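Local atomic coordinates of D-3-phosphoglycerate dehydrogenase-related protein (Vibrio cholerae, PDB entry 4S1V), a protein that probably catalyses the NAD-dependent oxidation or reduction of a D-2-hydroxyacid, as a phosphoglycerate dehydrogenase-related oxidoreductase of the D-isomer-specific family. Residues C[111-116]-C[284-289]; C[153-158]-C[183-188]. All blocks are in the same frame, centred on the assembly; numbering follows the deposited sequence.

Contact 1. Residues C[111-116]-C[284-289]; sequences WSLILA and LCAPHL
The carbonyl oxygen of Ala286 has two partners, the hydroxyl of Tyr265 and, more weakly, the backbone N-H of His288 two residues on, with His288 N 3.1 Å from Ala286 O. That second bond closes an inverse gamma turn centred on Pro287. The CB of Ala286 points toward helix 104-119. Residues 284-285 end strand 283-285, an outermost strand of the parallel sheet of a Rossmann-type domain, with that helix packed over one face of the sheet; Ala286 is in the loop that follows. Leu284 and Ala286 both point toward the helix, while Cys285 between them points away and touches Tyr265 and Leu278. The strand side is kept in place by backbone bonds from Leu284 to Ala260 and Val262 and from Ala286 to Val262.

The meeting itself is wholly apolar and buried. Leu284 has CG anti to the backbone N (chi1 -174°), which carries its two methyls out to the helix, one to each of two residues a single turn apart. CD1 lies 3.7 Å from Ala116 CB, and CD2 lies 4.0 Å from Leu113 CD2. Leu121 of a second subunit packs on Leu113 as well, and Gln134 NE2 of that subunit bonds to Pro287 O, so the contact lies beside the subunit interface. Just past the turn, His288 ND1 is hydrogen-bonded to Glu268 OE1, consistent with the histidine-glutamate pair of the family's active site. Leu113 CD2, besides meeting Leu284, rests 4.0 Å from Ala286 CB, so this one methyl touches both residues.

Contact 2. Residues C[153-158]-C[183-188]; sequences WGLGKI and QKALEL
In Leu155 a chi1 of -154° puts CG opposite the backbone N, and the next rotation swings CD2 out toward helix 179-188; that one methyl does all the touching from the 153-158 side. On the helix, Lys184 also starts with CG turned away from N but then bends at chi2 (74°), so its CB and CG lie against the leucine while the rest of the chain leads the amine away from it.

Leu155 CD2 is seated on the helix between neighbouring residues. It stands 3.6 Å from Lys184 CG and 3.7 Å from Lys184 CB, with the two side chains crossing at about a right angle. Ala185 offers backbone as well as methyl: Leu155 CD2 is 3.4 Å from Ala185 N and 4.1 Å from Ala185 CB. One turn further along, Leu188 CD1 reaches the same Leu155 CD2 at 4.2 Å.

Leu155 lies in the glycine-rich turn between strand 150-153 and helix 157-168, which fits the GxGxxG dinucleotide-binding pattern of Rossmann folds, with Gly154 and Gly156 on either side of it in the sequence. Gly154 takes a positive phi. Both polar backbone atoms of Leu155 are bonded: its N to Ser181 OG of the same partner helix, its O to Gln160 NE2 of helix 157-168. Val175 of strand 173-176 packs against both Leu155 and Ala185 and so shares the apolar patch.

Away from the loop, Gln183 and Glu187 bridge one helix turn: Gln183 NE2 donates to Glu187 OE2 at 2.8 Å, nearly straight at 174°. The acceptor lies in the plane of the glutamine amide, whereas the donor comes in from above the carboxylate plane.

Contact 2 is nested along the chain inside the loop closed by contact 1, and all four segments belong to the NAD-binding domain. Their centres are 22 Å apart and their nearest atoms about 8 Å, without touching. Each contact takes in the C-terminal end of a different strand of one parallel sheet: 284-289 continues from its outermost strand 283-285, whereas 153-158 follows strand 150-153, third from the other edge. Contact 1 is deeply buried beside a second subunit; contact 2 is partly exposed and touched by no other chain. By family analogy, 153-158 probably belongs to the cofactor-binding side and 284-289, with His288, to the catalytic side of a shared cleft.

Contact 1. Residues C[111-116]-C[284-289]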
loop_
_atom_site.group_PDB
_atom_site.type_symbol
_atom_site.label_atom_id
_atom_site.label_comp_id
_atom_site.label_asym_id
_atom_site.label_seq_id
_atom_site.Cartn_x
_atom_site.Cartn_y
_atom_site.Cartn_z
ATOM N N TRP C 111 4.560 -15.530 -21.732
ATOM C CA TRP C 111 4.904 -14.190 -22.168
ATOM C C TRP C 111 4.130 -13.130 -21.441
ATOM O O TRP C 111 4.670 -12.074 -21.087
ATOM C CB TRP C 111 4.734 -14.033 -23.676
ATOM C CG TRP C 111 5.677 -12.981 -24.184
ATOM C CD1 TRP C 111 5.363 -11.729 -24.709
ATOM C CD2 TRP C 111 7.144 -13.027 -24.150
ATOM N NE1 TRP C 111 6.503 -11.030 -25.023
ATOM C CE2 TRP C 111 7.608 -11.756 -24.714
ATOM C CE3 TRP C 111 8.086 -13.974 -23.746
ATOM C CZ2 TRP C 111 8.955 -11.466 -24.852
ATOM C CZ3 TRP C 111 9.444 -13.666 -23.891
ATOM C CH2 TRP C 111 9.864 -12.442 -24.432
ATOM N N SER C 112 2.850 -13.404 -21.212
ATOM C CA SER C 112 1.981 -12.506 -20.463
ATOM C C SER C 112 2.495 -12.283 -19.036
ATOM O O SER C 112 2.408 -11.172 -18.503
ATOM C CB SER C 112 0.557 -13.062 -20.432
ATOM O OG SER C 112 -0.307 -12.191 -19.725
ATOM N N LEU C 113 3.029 -13.342 -18.429
ATOM C CA LEU C 113 3.611 -13.265 -17.092
ATOM C C LEU C 113 4.860 -12.404 -17.126
ATOM O O LEU C 113 5.069 -11.553 -16.260
ATOM C CB LEU C 113 3.967 -14.664 -16.553
ATOM C CG LEU C 113 2.902 -15.739 -16.300
ATOM C CD1 LEU C 113 3.375 -16.691 -15.208
ATOM C CD2 LEU C 113 1.557 -15.144 -15.908
ATOM N N ILE C 114 5.686 -12.630 -18.141
ATOM C CA ILE C 114 6.945 -11.900 -18.288
ATOM C C ILE C 114 6.689 -10.398 -18.424
ATOM O O ILE C 114 7.334 -9.589 -17.753
ATOM C CB ILE C 114 7.776 -12.469 -19.466
ATOM C CG1 ILE C 114 8.364 -13.828 -19.067
ATOM C CG2 ILE C 114 8.880 -11.508 -19.882
ATOM C CD1 ILE C 114 8.804 -14.702 -20.229
ATOM N N LEU C 115 5.723 -10.041 -19.264
ATOM C CA LEU C 115 5.372 -8.641 -19.495
ATOM C C LEU C 115 4.684 -7.997 -18.299
ATOM O O LEU C 115 4.984 -6.853 -17.969
ATOM C CB LEU C 115 4.514 -8.497 -20.750
ATOM C CG LEU C 115 5.204 -8.556 -22.110
ATOM C CD1 LEU C 115 4.160 -8.812 -23.191
ATOM C CD2 LEU C 115 5.985 -7.280 -22.416
ATOM N N ALA C 116 3.778 -8.733 -17.647
ATOM C CA ALA C 116 3.097 -8.245 -16.438
ATOM C C ALA C 116 4.080 -7.986 -15.290
ATOM O O ALA C 116 4.016 -6.954 -14.619
ATOM C CB ALA C 116 2.021 -9.224 -15.991
ATOM N N LEU C 284 5.414 -12.558 -8.972
ATOM C CA LEU C 284 4.117 -12.669 -9.604
ATOM C C LEU C 284 3.704 -14.136 -9.558
ATOM O O LEU C 284 4.441 -15.010 -10.019
ATOM C CB LEU C 284 4.168 -12.127 -11.045
ATOM C CG LEU C 284 2.853 -12.019 -11.833
ATOM C CD1 LEU C 284 2.916 -10.906 -12.862
ATOM C CD2 LEU C 284 2.464 -13.337 -12.504
ATOM N N CYS C 285 2.535 -14.399 -8.974
ATOM C CA CYS C 285 2.024 -15.767 -8.815
ATOM C C CYS C 285 0.709 -15.944 -9.577
ATOM O O CYS C 285 -0.286 -15.271 -9.283
ATOM C CB CYS C 285 1.787 -16.091 -7.332
ATOM S SG CYS C 285 3.255 -16.084 -6.275
ATOM N N ALA C 286 0.713 -16.844 -10.560
ATOM C CA ALA C 286 -0.495 -17.169 -11.320
ATOM C C ALA C 286 -0.914 -18.609 -11.028
ATOM O O ALA C 286 -0.051 -19.451 -10.766
ATOM C CB ALA C 286 -0.256 -16.966 -12.811
ATOM N N PRO C 287 -2.233 -18.904 -11.082
ATOM C CA PRO C 287 -2.763 -20.220 -10.707
ATOM C C PRO C 287 -2.745 -21.293 -11.817
ATOM O O PRO C 287 -3.799 -21.729 -12.292
ATOM C CB PRO C 287 -4.199 -19.896 -10.285
ATOM C CG PRO C 287 -4.579 -18.736 -11.143
ATOM C CD PRO C 287 -3.320 -17.942 -11.369
ATOM N N HIS C 288 -1.548 -21.723 -12.192
ATOM C CA HIS C 288 -1.325 -22.702 -13.260
ATOM C C HIS C 288 -2.184 -22.472 -14.474
ATOM O O HIS C 288 -2.956 -23.336 -14.884
ATOM C CB HIS C 288 -1.416 -24.138 -12.742
ATOM C CG HIS C 288 -0.582 -25.129 -13.540
ATOM N ND1 HIS C 288 -0.105 -26.265 -13.010
ATOM C CD2 HIS C 288 -0.139 -25.098 -14.869
ATOM C CE1 HIS C 288 0.597 -26.941 -13.941
ATOM N NE2 HIS C 288 0.575 -26.228 -15.080
ATOM N N LEU C 289 -2.036 -21.290 -15.064
ATOM C CA LEU C 289 -2.855 -20.875 -16.203
ATOM C C LEU C 289 -2.358 -21.326 -17.582
ATOM O O LEU C 289 -3.140 -21.340 -18.530
ATOM C CB LEU C 289 -3.025 -19.353 -16.199
ATOM C CG LEU C 289 -3.760 -18.737 -15.004
ATOM C CD1 LEU C 289 -3.699 -17.217 -15.089
ATOM C CD2 LEU C 289 -5.204 -19.221 -14.957
#

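Contact 2. Residues C[153-158]-C[183-188]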
loop_
_atom_site.group_PDB
_atom_site.type_symbol
_atom_site.label_atom_id
_atom_site.label_comp_id
_atom_site.label_asym_id
_atom_site.label_seq_id
_atom_site.Cartn_x
_atom_site.Cartn_y
_atom_site.Cartn_z
ATOM N N TRP C 153 16.014 -22.043 -20.738
ATOM C CA TRP C 153 16.476 -23.388 -20.431
ATOM C C TRP C 153 15.492 -24.342 -21.036
ATOM O O TRP C 153 14.362 -24.458 -20.558
ATOM C CB TRP C 153 16.579 -23.609 -18.923
ATOM C CG TRP C 153 17.346 -24.846 -18.518
ATOM C CD1 TRP C 153 17.483 -26.039 -19.230
ATOM C CD2 TRP C 153 18.099 -25.063 -17.265
ATOM N NE1 TRP C 153 18.252 -26.942 -18.532
ATOM C CE2 TRP C 153 18.655 -26.415 -17.349
ATOM C CE3 TRP C 153 18.364 -24.292 -16.134
ATOM C CZ2 TRP C 153 19.435 -26.954 -16.332
ATOM C CZ3 TRP C 153 19.143 -24.848 -15.112
ATOM C CH2 TRP C 153 19.673 -26.146 -15.215
ATOM N N GLY C 154 15.905 -25.007 -22.117
ATOM C CA GLY C 154 15.048 -25.952 -22.851
ATOM C C GLY C 154 14.384 -25.332 -24.067
ATOM O O GLY C 154 13.486 -24.495 -23.936
ATOM N N LEU C 155 14.806 -25.751 -25.257
ATOM C CA LEU C 155 14.290 -25.157 -26.494
ATOM C C LEU C 155 13.326 -26.081 -27.236
ATOM O O LEU C 155 13.458 -26.298 -28.440
ATOM C CB LEU C 155 15.440 -24.687 -27.406
ATOM C CG LEU C 155 15.167 -23.548 -28.399
ATOM C CD1 LEU C 155 14.923 -22.222 -27.689
ATOM C CD2 LEU C 155 16.309 -23.417 -29.395
ATOM N N GLY C 156 12.340 -26.607 -26.508
ATOM C CA GLY C 156 11.319 -27.475 -27.087
ATOM C C GLY C 156 10.189 -26.660 -27.680
ATOM O O GLY C 156 10.352 -25.467 -27.951
ATOM N N LYS C 157 9.036 -27.302 -27.862
ATOM C CA LYS C 157 7.858 -26.664 -28.464
ATOM C C LYS C 157 7.483 -25.324 -27.810
ATOM O O LYS C 157 7.210 -24.351 -28.509
ATOM C CB LYS C 157 6.660 -27.631 -28.494
ATOM C CG LYS C 157 6.262 -28.219 -27.140
ATOM C CD LYS C 157 4.984 -29.050 -27.214
ATOM C CE LYS C 157 4.444 -29.355 -25.819
ATOM N NZ LYS C 157 2.953 -29.305 -25.788
ATOM N N ILE C 158 7.492 -25.270 -26.479
ATOM C CA ILE C 158 7.202 -24.019 -25.772
ATOM C C ILE C 158 8.397 -23.063 -25.798
ATOM O O ILE C 158 8.246 -21.900 -26.171
ATOM C CB ILE C 158 6.686 -24.256 -24.329
ATOM C CG1 ILE C 158 5.384 -25.063 -24.366
ATOM C CG2 ILE C 158 6.439 -22.928 -23.625
ATOM C CD1 ILE C 158 4.925 -25.595 -23.021
ATOM N N GLN C 183 21.958 -27.073 -29.916
ATOM C CA GLN C 183 22.116 -27.209 -31.371
ATOM C C GLN C 183 21.015 -26.458 -32.119
ATOM O O GLN C 183 21.287 -25.698 -33.056
ATOM C CB GLN C 183 22.122 -28.687 -31.786
ATOM C CG GLN C 183 22.364 -28.912 -33.278
ATOM C CD GLN C 183 22.170 -30.356 -33.701
ATOM O OE1 GLN C 183 22.400 -31.282 -32.928
ATOM N NE2 GLN C 183 21.761 -30.555 -34.942
ATOM N N LYS C 184 19.774 -26.678 -31.698
ATOM C CA LYS C 184 18.628 -25.933 -32.218
ATOM C C LYS C 184 18.850 -24.419 -32.117
ATOM O O LYS C 184 18.595 -23.677 -33.076
ATOM C CB LYS C 184 17.356 -26.335 -31.467
ATOM C CG LYS C 184 16.065 -25.843 -32.104
ATOM C CD LYS C 184 15.733 -26.631 -33.357
ATOM C CE LYS C 184 14.374 -26.246 -33.913
ATOM N NZ LYS C 184 14.164 -26.873 -35.249
ATOM N N ALA C 185 19.330 -23.980 -30.952
ATOM C CA ALA C 185 19.678 -22.574 -30.705
ATOM C C ALA C 185 20.616 -22.010 -31.782
ATOM O O ALA C 185 20.320 -20.978 -32.397
ATOM C CB ALA C 185 20.301 -22.424 -29.326
ATOM N N LEU C 186 21.744 -22.685 -32.001
ATOM C CA LEU C 186 22.710 -22.251 -33.021
ATOM C C LEU C 186 22.097 -22.265 -34.423
ATOM O O LEU C 186 22.255 -21.309 -35.169
ATOM C CB LEU C 186 23.995 -23.087 -32.980
ATOM C CG LEU C 186 24.886 -23.022 -31.726
ATOM C CD1 LEU C 186 26.196 -23.752 -31.980
ATOM C CD2 LEU C 186 25.163 -21.600 -31.254
ATOM N N GLU C 187 21.380 -23.335 -34.764
ATOM C CA GLU C 187 20.703 -23.432 -36.067
ATOM C C GLU C 187 19.665 -22.332 -36.306
ATOM O O GLU C 187 19.410 -21.955 -37.449
ATOM C CB GLU C 187 20.059 -24.803 -36.242
ATOM C CG GLU C 187 21.056 -25.933 -36.454
ATOM C CD GLU C 187 20.432 -27.307 -36.287
ATOM O OE1 GLU C 187 19.232 -27.379 -35.945
ATOM O OE2 GLU C 187 21.139 -28.319 -36.491
ATOM N N LEU C 188 19.074 -21.820 -35.230
ATOM C CA LEU C 188 18.138 -20.707 -35.342
ATOM C C LEU C 188 18.833 -19.338 -35.249
ATOM O O LEU C 188 18.205 -18.303 -35.460
ATOM C CB LEU C 188 17.018 -20.833 -34.297
ATOM C CG LEU C 188 16.121 -22.076 -34.426
ATOM C CD1 LEU C 188 15.191 -22.223 -33.221
ATOM C CD2 LEU C 188 15.339 -22.075 -35.740
#